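Local coordinates for periplasmic branched-chain amino acid-binding protein (Burkholderia mallei, PDB 3I09) that probably captures a small ligand, such as a branched-chain amino acid or related acid, in the periplasm and delivers it to an ABC transporter, at residues A[99-104]-A[277-282]; A[118-123]-A[283-288]; A[250-255]-A[316-321]. All coordinates share one frame; numbering follows the deposited sequence. Where two conformers were deposited one is given.

Overall arrangement
From the N terminus, strand 97-100 runs into the pocket loop of contact 1, and strand 117-119, its neighbour in the same sheet, leads to Tyr120 of contact 2. Both contacts close long loops, of 172 and 159 residues, onto successive turns of one helix, 278-297. Contact 3 closes a shorter loop of 60 residues between the end of strand 248-251 and the turn before strand 320-323. All three cross one another: residues 277-288 fall between the two segments of contact 3, while 250-255 falls inside the first two loops. Helix 278-297 thus ties the edge of the six-stranded sheet, beside bound acetoacetic acid, to the antiparallel sheet.

Contact 1: residues A[99-104]-A[277-282]; sequences INIGAG and SSLQAA. With AAE (acetoacetic acid), chain C.
The side chain of Ile101 meets the first turn of helix 278-297 through its CG2 methyl, which lies 3.7 Å from Ala282 CB and 3.6 Å from the carbonyl oxygen of Leu279. That methyl stands anti to the backbone N, while CG1 lies beside the N (chi1 -75°) and only skirts the Ala282 carbonyl. Leu279 answers with its two methyls: CD2 sits 3.8 Å from Ile101 O, and both approach Gly102 CA. No hydrogen bond crosses between the segments; methyls meet methyls and backbone carbonyls in a buried seam.

Residues 101-104 form the loop that follows parallel strand 97-100, at its C-terminal end, the customary site for ligand binding in type I periplasmic binding proteins. Here Gly104 N donates to O1 of acetoacetic acid, 2.7 Å away and nearly straight at 168°. Ser81, Asn80 and Tyr150 also bind the ligand.

Behind this first shell, Asn100 holds the loop in shape. Its OD1 accepts from Ala103 N at 3.0 Å, in the carbonyl plane and on a lone pair, an Asx motif that fixes the bend just before Gly104. On the helix side, Ser277 and Gln280 make a capping box: Gln280 N donates to Ser277 OG at 3.3 Å, and Ser277 N gives a straight bond of 2.9 Å to Gln280 OE1. Ser277 OG also bonds to Ile20 O, and Gln280 NE2 reaches Asp19 O and Asp21 O, anchoring the helix start to the segment preceding helix 22-36.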
# COMPACT_ATOMS: atom_id res chain seq x y z
N ILE A 99 1.94 11.64 -5.26
CA ILE A 99 1.01 10.55 -5.15
C ILE A 99 1.74 9.36 -4.57
O ILE A 99 2.72 8.86 -5.14
CB ILE A 99 0.39 10.19 -6.49
CG1 ILE A 99 -0.29 11.42 -7.07
CG2 ILE A 99 -0.62 9.05 -6.30
CD1 ILE A 99 -0.91 11.18 -8.46
N ASN A 100 1.30 8.93 -3.39
CA ASN A 100 1.89 7.76 -2.75
C ASN A 100 1.05 6.50 -2.94
O ASN A 100 -0.16 6.50 -2.66
CB ASN A 100 2.14 7.98 -1.28
CG ASN A 100 2.99 6.84 -0.71
OD1 ASN A 100 2.49 5.74 -0.53
ND2 ASN A 100 4.29 7.10 -0.51
N ILE A 101 1.69 5.45 -3.46
CA ILE A 101 1.04 4.16 -3.65
C ILE A 101 1.51 3.11 -2.64
O ILE A 101 0.69 2.45 -1.96
CB ILE A 101 1.30 3.59 -5.08
CG1 ILE A 101 0.47 4.34 -6.14
CG2 ILE A 101 0.95 2.11 -5.14
CD1 ILE A 101 0.75 5.74 -6.27
N GLY A 102 2.82 2.91 -2.54
CA GLY A 102 3.32 1.73 -1.86
C GLY A 102 3.24 1.74 -0.35
O GLY A 102 3.22 0.66 0.27
N ALA A 103 3.18 2.93 0.25
CA ALA A 103 3.24 3.08 1.70
C ALA A 103 1.84 3.11 2.28
O ALA A 103 0.90 3.54 1.65
CB ALA A 103 4.01 4.36 2.09
N GLY A 104 1.72 2.61 3.50
CA GLY A 104 0.44 2.50 4.15
C GLY A 104 0.05 3.46 5.23
O GLY A 104 -1.13 3.60 5.49
N SER A 277 1.09 -7.31 -8.29
CA SER A 277 0.46 -6.99 -7.02
C SER A 277 -0.48 -5.79 -7.18
O SER A 277 -0.44 -5.07 -8.20
CB SER A 277 1.49 -6.60 -5.96
OG SER A 277 2.05 -5.29 -6.20
N SER A 278 -1.26 -5.54 -6.15
CA SER A 278 -2.13 -4.36 -6.12
C SER A 278 -1.31 -3.02 -6.20
O SER A 278 -1.81 -2.03 -6.72
CB SER A 278 -3.02 -4.39 -4.87
OG SER A 278 -2.23 -4.35 -3.68
N LEU A 279 -0.07 -3.02 -5.71
CA LEU A 279 0.77 -1.82 -5.81
C LEU A 279 1.20 -1.54 -7.23
O LEU A 279 1.21 -0.40 -7.66
CB LEU A 279 1.99 -1.94 -4.88
CG LEU A 279 1.71 -2.26 -3.43
CD1 LEU A 279 3.03 -2.27 -2.67
CD2 LEU A 279 0.71 -1.27 -2.77
N GLN A 280 1.61 -2.58 -7.96
CA GLN A 280 2.04 -2.44 -9.33
C GLN A 280 0.88 -1.98 -10.23
O GLN A 280 1.05 -1.06 -11.06
CB GLN A 280 2.70 -3.75 -9.78
CG GLN A 280 4.08 -3.93 -9.10
CD GLN A 280 4.51 -5.34 -8.78
OE1 GLN A 280 3.74 -6.31 -8.91
NE2 GLN A 280 5.78 -5.47 -8.36
N ALA A 281 -0.30 -2.55 -10.02
CA ALA A 281 -1.55 -2.05 -10.65
C ALA A 281 -1.85 -0.60 -10.33
O ALA A 281 -2.10 0.24 -11.23
CB ALA A 281 -2.76 -2.96 -10.23
N ALA A 282 -1.82 -0.27 -9.04
CA ALA A 282 -2.06 1.12 -8.58
C ALA A 282 -1.03 2.12 -9.13
O ALA A 282 -1.40 3.25 -9.48
CB ALA A 282 -2.09 1.17 -7.07
O1 AAE C . 4.05 1.56 4.51
C2 AAE C . 4.91 0.67 4.59
O3 AAE C . 6.04 0.86 5.10
C4 AAE C . 4.55 -0.72 4.10
C5 AAE C . 4.94 -0.92 2.67
O8 AAE C . 5.29 0.04 1.94
C9 AAE C . 4.74 -2.31 2.13

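Contact 2: residues A[118-123]-A[283-288]. With AAE (acetoacetic acid), chain C.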
# COMPACT_ATOMS: atom_id res chain seq x y z
N VAL A 118 -1.70 12.77 -2.46
CA VAL A 118 -2.73 11.81 -2.73
C VAL A 118 -2.24 10.46 -2.20
O VAL A 118 -1.12 10.06 -2.51
CB VAL A 118 -2.99 11.71 -4.24
CG1 VAL A 118 -4.04 10.61 -4.54
CG2 VAL A 118 -3.45 13.07 -4.76
N HIS A 119 -3.11 9.77 -1.44
CA HIS A 119 -2.79 8.43 -0.95
C HIS A 119 -3.69 7.47 -1.72
O HIS A 119 -4.90 7.43 -1.52
CB HIS A 119 -2.96 8.34 0.58
CG HIS A 119 -2.15 7.23 1.22
ND1 HIS A 119 -2.27 6.91 2.55
CD2 HIS A 119 -1.17 6.43 0.73
CE1 HIS A 119 -1.45 5.91 2.83
NE2 HIS A 119 -0.76 5.60 1.75
N TYR A 120 -3.08 6.75 -2.65
CA TYR A 120 -3.82 6.21 -3.77
C TYR A 120 -4.41 4.81 -3.60
O TYR A 120 -5.53 4.56 -4.09
CB TYR A 120 -2.99 6.25 -5.05
CG TYR A 120 -3.80 6.15 -6.34
CD1 TYR A 120 -4.31 7.30 -6.95
CD2 TYR A 120 -3.95 4.92 -7.01
CE1 TYR A 120 -4.99 7.22 -8.17
CE2 TYR A 120 -4.66 4.83 -8.22
CZ TYR A 120 -5.16 6.00 -8.80
OH TYR A 120 -5.87 5.96 -9.98
N ALA A 121 -3.66 3.89 -2.98
CA ALA A 121 -3.99 2.45 -3.06
C ALA A 121 -4.64 1.83 -1.83
O ALA A 121 -5.61 1.06 -1.95
CB ALA A 121 -2.76 1.65 -3.46
N TYR A 122 -4.10 2.11 -0.66
CA TYR A 122 -4.56 1.53 0.60
C TYR A 122 -3.98 2.37 1.74
O TYR A 122 -3.09 3.16 1.51
CB TYR A 122 -4.11 0.08 0.78
CG TYR A 122 -2.66 -0.07 1.10
CD1 TYR A 122 -1.69 0.21 0.14
CD2 TYR A 122 -2.23 -0.34 2.40
CE1 TYR A 122 -0.31 0.13 0.45
CE2 TYR A 122 -0.86 -0.46 2.71
CZ TYR A 122 0.08 -0.20 1.75
OH TYR A 122 1.42 -0.29 2.08
N ASP A 123 -4.49 2.20 2.94
CA ASP A 123 -3.79 2.71 4.12
C ASP A 123 -4.04 1.83 5.31
O ASP A 123 -4.81 0.85 5.25
CB ASP A 123 -4.07 4.21 4.43
CG ASP A 123 -5.49 4.51 4.87
OD1 ASP A 123 -6.13 3.66 5.51
OD2 ASP A 123 -5.95 5.64 4.56
N ASP A 283 0.24 1.71 -9.25
CA ASP A 283 1.27 2.55 -9.87
C ASP A 283 0.84 2.99 -11.28
O ASP A 283 0.91 4.20 -11.63
CB ASP A 283 2.62 1.83 -9.98
CG ASP A 283 3.34 1.61 -8.65
OD1 ASP A 283 3.12 2.36 -7.68
OD2 ASP A 283 4.18 0.63 -8.60
N TYR A 284 0.43 2.02 -12.10
CA TYR A 284 -0.03 2.30 -13.45
C TYR A 284 -1.26 3.23 -13.40
O TYR A 284 -1.30 4.26 -14.09
CB TYR A 284 -0.33 1.00 -14.20
CG TYR A 284 -0.87 1.15 -15.61
CD1 TYR A 284 -2.14 1.64 -15.83
CD2 TYR A 284 -0.11 0.78 -16.72
CE1 TYR A 284 -2.65 1.77 -17.13
CE2 TYR A 284 -0.63 0.87 -18.02
CZ TYR A 284 -1.88 1.40 -18.20
OH TYR A 284 -2.38 1.54 -19.45
N SER A 285 -2.23 2.90 -12.56
CA SER A 285 -3.48 3.67 -12.52
C SER A 285 -3.26 5.11 -12.09
O SER A 285 -3.87 6.03 -12.61
CB SER A 285 -4.48 2.99 -11.56
OG SER A 285 -5.66 3.76 -11.38
N SER A 286 -2.40 5.29 -11.10
CA SER A 286 -2.13 6.62 -10.52
C SER A 286 -1.49 7.52 -11.57
O SER A 286 -1.81 8.71 -11.65
CB SER A 286 -1.23 6.52 -9.26
OG SER A 286 0.07 6.13 -9.63
N VAL A 287 -0.64 6.95 -12.43
CA VAL A 287 -0.02 7.73 -13.52
C VAL A 287 -1.05 8.13 -14.58
O VAL A 287 -1.08 9.27 -15.04
CB VAL A 287 1.21 6.97 -14.11
CG1 VAL A 287 1.71 7.60 -15.42
CG2 VAL A 287 2.34 6.98 -13.02
N THR A 288 -1.91 7.20 -14.96
CA THR A 288 -3.00 7.53 -15.82
C THR A 288 -3.86 8.67 -15.24
O THR A 288 -4.19 9.62 -15.94
CB THR A 288 -3.87 6.31 -16.12
OG1 THR A 288 -3.06 5.23 -16.58
CG2 THR A 288 -4.90 6.67 -17.17
O1 AAE C . 4.05 1.56 4.51
C2 AAE C . 4.91 0.67 4.59
O3 AAE C . 6.04 0.86 5.10
C4 AAE C . 4.55 -0.72 4.10
C5 AAE C . 4.94 -0.92 2.67
O8 AAE C . 5.29 0.04 1.94
C9 AAE C . 4.74 -2.31 2.13
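Tyr120 swings its ring across to helix 278-297 because CG stands anti to the backbone N (chi1 -161°). Ser285 likewise carries OG anti to its N (chi1 174°), which sets the hydroxyl at the edge of the tyrosine ring, 2.6 Å from Tyr120 OH. Over one face of the ring lies Ser286: its CB sits 3.7 Å from the centroid, 2° off the normal, a CH-pi contact centred on the ring, while Ser286 CA comes 3.5 Å from Tyr120 CZ. The hydroxyl of Ser286 turns back to its own helix and donates to Asp283 O at 2.9 Å, from above the carbonyl plane and from the same face as Val287 N.

The contact packs the loop just after edge strand 117-119 against the helix. Two residues on, Tyr122 lines the ligand pocket, its OH 3.6 Å from C5 of acetoacetic acid.

Ser285 OG also bonds to Asp316 OD2, and Tyr120 OH to Thr289 OG1. Tyr120 OH can donate to Ser285 OG, though its one proton has another acceptor within reach. Asp316 probably draws the Ser285 proton to itself, which would leave Ser285 OG able to accept from Tyr120.

Contact 3: residues A[250-255]-A[316-321]. With EDO (1,2-ethanediol), chain M.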
# COMPACT_ATOMS: atom_id res chain seq x y z
N THR A 250 -6.90 -7.98 3.72
CA THR A 250 -7.55 -6.86 3.08
C THR A 250 -6.65 -6.39 1.94
O THR A 250 -5.45 -6.15 2.18
CB THR A 250 -7.81 -5.69 4.06
OG1 THR A 250 -8.71 -6.13 5.05
CG2 THR A 250 -8.48 -4.52 3.38
N ASP A 251 -7.18 -6.27 0.73
CA ASP A 251 -6.35 -5.75 -0.39
C ASP A 251 -7.19 -4.86 -1.28
O ASP A 251 -8.40 -4.89 -1.19
CB ASP A 251 -5.68 -6.88 -1.18
CG ASP A 251 -4.31 -6.43 -1.88
OD1 ASP A 251 -4.03 -5.21 -2.03
OD2 ASP A 251 -3.46 -7.31 -2.20
N SER A 252 -6.55 -4.07 -2.14
CA SER A 252 -7.28 -3.15 -2.98
C SER A 252 -7.56 -3.65 -4.38
O SER A 252 -8.32 -3.02 -5.10
CB SER A 252 -6.53 -1.80 -3.09
OG SER A 252 -5.33 -1.95 -3.82
N TRP A 253 -6.88 -4.72 -4.80
CA TRP A 253 -6.95 -5.18 -6.20
C TRP A 253 -6.35 -6.56 -6.28
O TRP A 253 -5.44 -6.90 -5.51
CB TRP A 253 -6.16 -4.23 -7.08
CG TRP A 253 -6.25 -4.46 -8.54
CD1 TRP A 253 -7.17 -3.91 -9.39
CD2 TRP A 253 -5.37 -5.24 -9.35
NE1 TRP A 253 -6.92 -4.32 -10.69
CE2 TRP A 253 -5.81 -5.12 -10.69
CE3 TRP A 253 -4.25 -6.03 -9.08
CZ2 TRP A 253 -5.18 -5.80 -11.75
CZ3 TRP A 253 -3.58 -6.65 -10.15
CH2 TRP A 253 -4.06 -6.55 -11.45
N TYR A 254 -6.90 -7.38 -7.19
CA TYR A 254 -6.34 -8.70 -7.44
C TYR A 254 -6.55 -9.03 -8.90
O TYR A 254 -7.61 -8.67 -9.52
CB TYR A 254 -6.90 -9.80 -6.49
CG TYR A 254 -8.40 -10.01 -6.54
CD1 TYR A 254 -9.28 -9.07 -6.03
CD2 TYR A 254 -8.93 -11.17 -7.10
CE1 TYR A 254 -10.66 -9.27 -6.07
CE2 TYR A 254 -10.30 -11.38 -7.14
CZ TYR A 254 -11.15 -10.43 -6.63
OH TYR A 254 -12.51 -10.63 -6.70
N TRP A 255 -5.53 -9.66 -9.46
CA TRP A 255 -5.44 -9.85 -10.92
C TRP A 255 -6.64 -10.60 -11.48
O TRP A 255 -7.05 -10.34 -12.61
CB TRP A 255 -4.11 -10.55 -11.27
CG TRP A 255 -4.04 -11.97 -10.83
CD1 TRP A 255 -3.58 -12.48 -9.63
CD2 TRP A 255 -4.46 -13.07 -11.60
NE1 TRP A 255 -3.69 -13.85 -9.64
CE2 TRP A 255 -4.25 -14.24 -10.83
CE3 TRP A 255 -5.02 -13.19 -12.89
CZ2 TRP A 255 -4.57 -15.52 -11.30
CZ3 TRP A 255 -5.38 -14.47 -13.34
CH2 TRP A 255 -5.12 -15.61 -12.56
N ASP A 316 -11.03 3.00 -13.96
CA ASP A 316 -10.18 2.21 -14.82
C ASP A 316 -10.13 0.75 -14.31
O ASP A 316 -10.91 0.37 -13.43
CB ASP A 316 -8.82 2.90 -14.97
CG ASP A 316 -8.03 2.99 -13.66
OD1 ASP A 316 -8.33 2.26 -12.70
OD2 ASP A 316 -7.05 3.77 -13.61
N PHE A 317 -9.23 -0.06 -14.90
CA PHE A 317 -9.11 -1.46 -14.54
C PHE A 317 -8.72 -1.66 -13.05
O PHE A 317 -8.93 -2.75 -12.50
CB PHE A 317 -8.03 -2.13 -15.41
CG PHE A 317 -6.66 -1.82 -14.95
CD1 PHE A 317 -6.03 -0.65 -15.32
CD2 PHE A 317 -6.02 -2.66 -14.06
CE1 PHE A 317 -4.79 -0.33 -14.80
CE2 PHE A 317 -4.76 -2.33 -13.57
CZ PHE A 317 -4.16 -1.16 -13.95
N TYR A 318 -8.13 -0.63 -12.45
CA TYR A 318 -7.69 -0.67 -11.04
C TYR A 318 -8.85 -0.37 -10.08
O TYR A 318 -9.10 -1.14 -9.16
CB TYR A 318 -6.49 0.28 -10.82
CG TYR A 318 -6.14 0.35 -9.36
CD1 TYR A 318 -5.54 -0.76 -8.71
CD2 TYR A 318 -6.42 1.48 -8.60
CE1 TYR A 318 -5.26 -0.73 -7.34
CE2 TYR A 318 -6.16 1.52 -7.20
CZ TYR A 318 -5.59 0.39 -6.58
OH TYR A 318 -5.36 0.45 -5.21
N ALA A 319 -9.57 0.73 -10.31
CA ALA A 319 -10.58 1.19 -9.37
C ALA A 319 -11.56 2.13 -9.99
O ALA A 319 -11.27 2.79 -10.99
CB ALA A 319 -9.92 1.88 -8.14
N LYS A 320 -12.72 2.20 -9.36
CA LYS A 320 -13.63 3.32 -9.52
C LYS A 320 -13.55 4.13 -8.23
O LYS A 320 -13.65 3.57 -7.15
CB LYS A 320 -15.06 2.88 -9.75
CG LYS A 320 -15.23 1.97 -10.97
N GLY A 321 -13.32 5.43 -8.34
CA GLY A 321 -13.21 6.25 -7.15
C GLY A 321 -13.00 7.73 -7.38
O GLY A 321 -13.34 8.25 -8.44
C1 EDO M . -13.07 -1.33 -15.45
O1 EDO M . -12.56 -2.35 -14.59
C2 EDO M . -12.07 -0.97 -16.54
O2 EDO M . -12.63 -1.30 -17.82
O HOH W 1 -9.22 -1.05 -6.51
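Trp253 and Ser252 each find a polar partner in the turn before strand 320-323. The indole N-H of Trp253 donates to Phe317 O, NE1 to O 3.1 Å, at an angle of 151°; the oxygen lies in the plane of the indole, although the donor stands above the plane of the carbonyl. Ser252 OG and Tyr318 OH share a hydrogen bond of 2.8 Å at the edge of the tyrosine ring, in which either could be the donor. A water completes the set, donating to Ser252 O at 2.6 Å and Tyr318 O at 2.7 Å, and sits over the centre of one face of the Tyr318 ring. Asp251 OD1 accepts from Ser252 N and from Ser278 OG. The contact joins the loop after strand 248-251 to the turn leading into strand 320-323 of the same antiparallel sheet.

These bonds bind together an aromatic cluster. With CG anti to the backbone N (chi1 -173°), Trp253 brings CD1 to within 3.6 Å of Tyr318 CD1, its five-membered ring inclined at 31° to the tyrosine. Further along the indole, past NE1, CZ2 approaches Phe317 CE2 at 3.9 Å, at the edge of the nearly perpendicular phenyl ring. Phe317 also stacks on Trp264 of helix 259-272.

Asp316 organises the turn. Its OD1 takes Tyr318 N from above the carboxylate plane at 2.9 Å, an Asx turn, and Ala319 N nearly in line with the C-O bond at 3.1 Å, an Asx motif. With OD2 engaged by Ser285, this carboxylate is probably stabilised as the anion, tying the turn to helix 278-297.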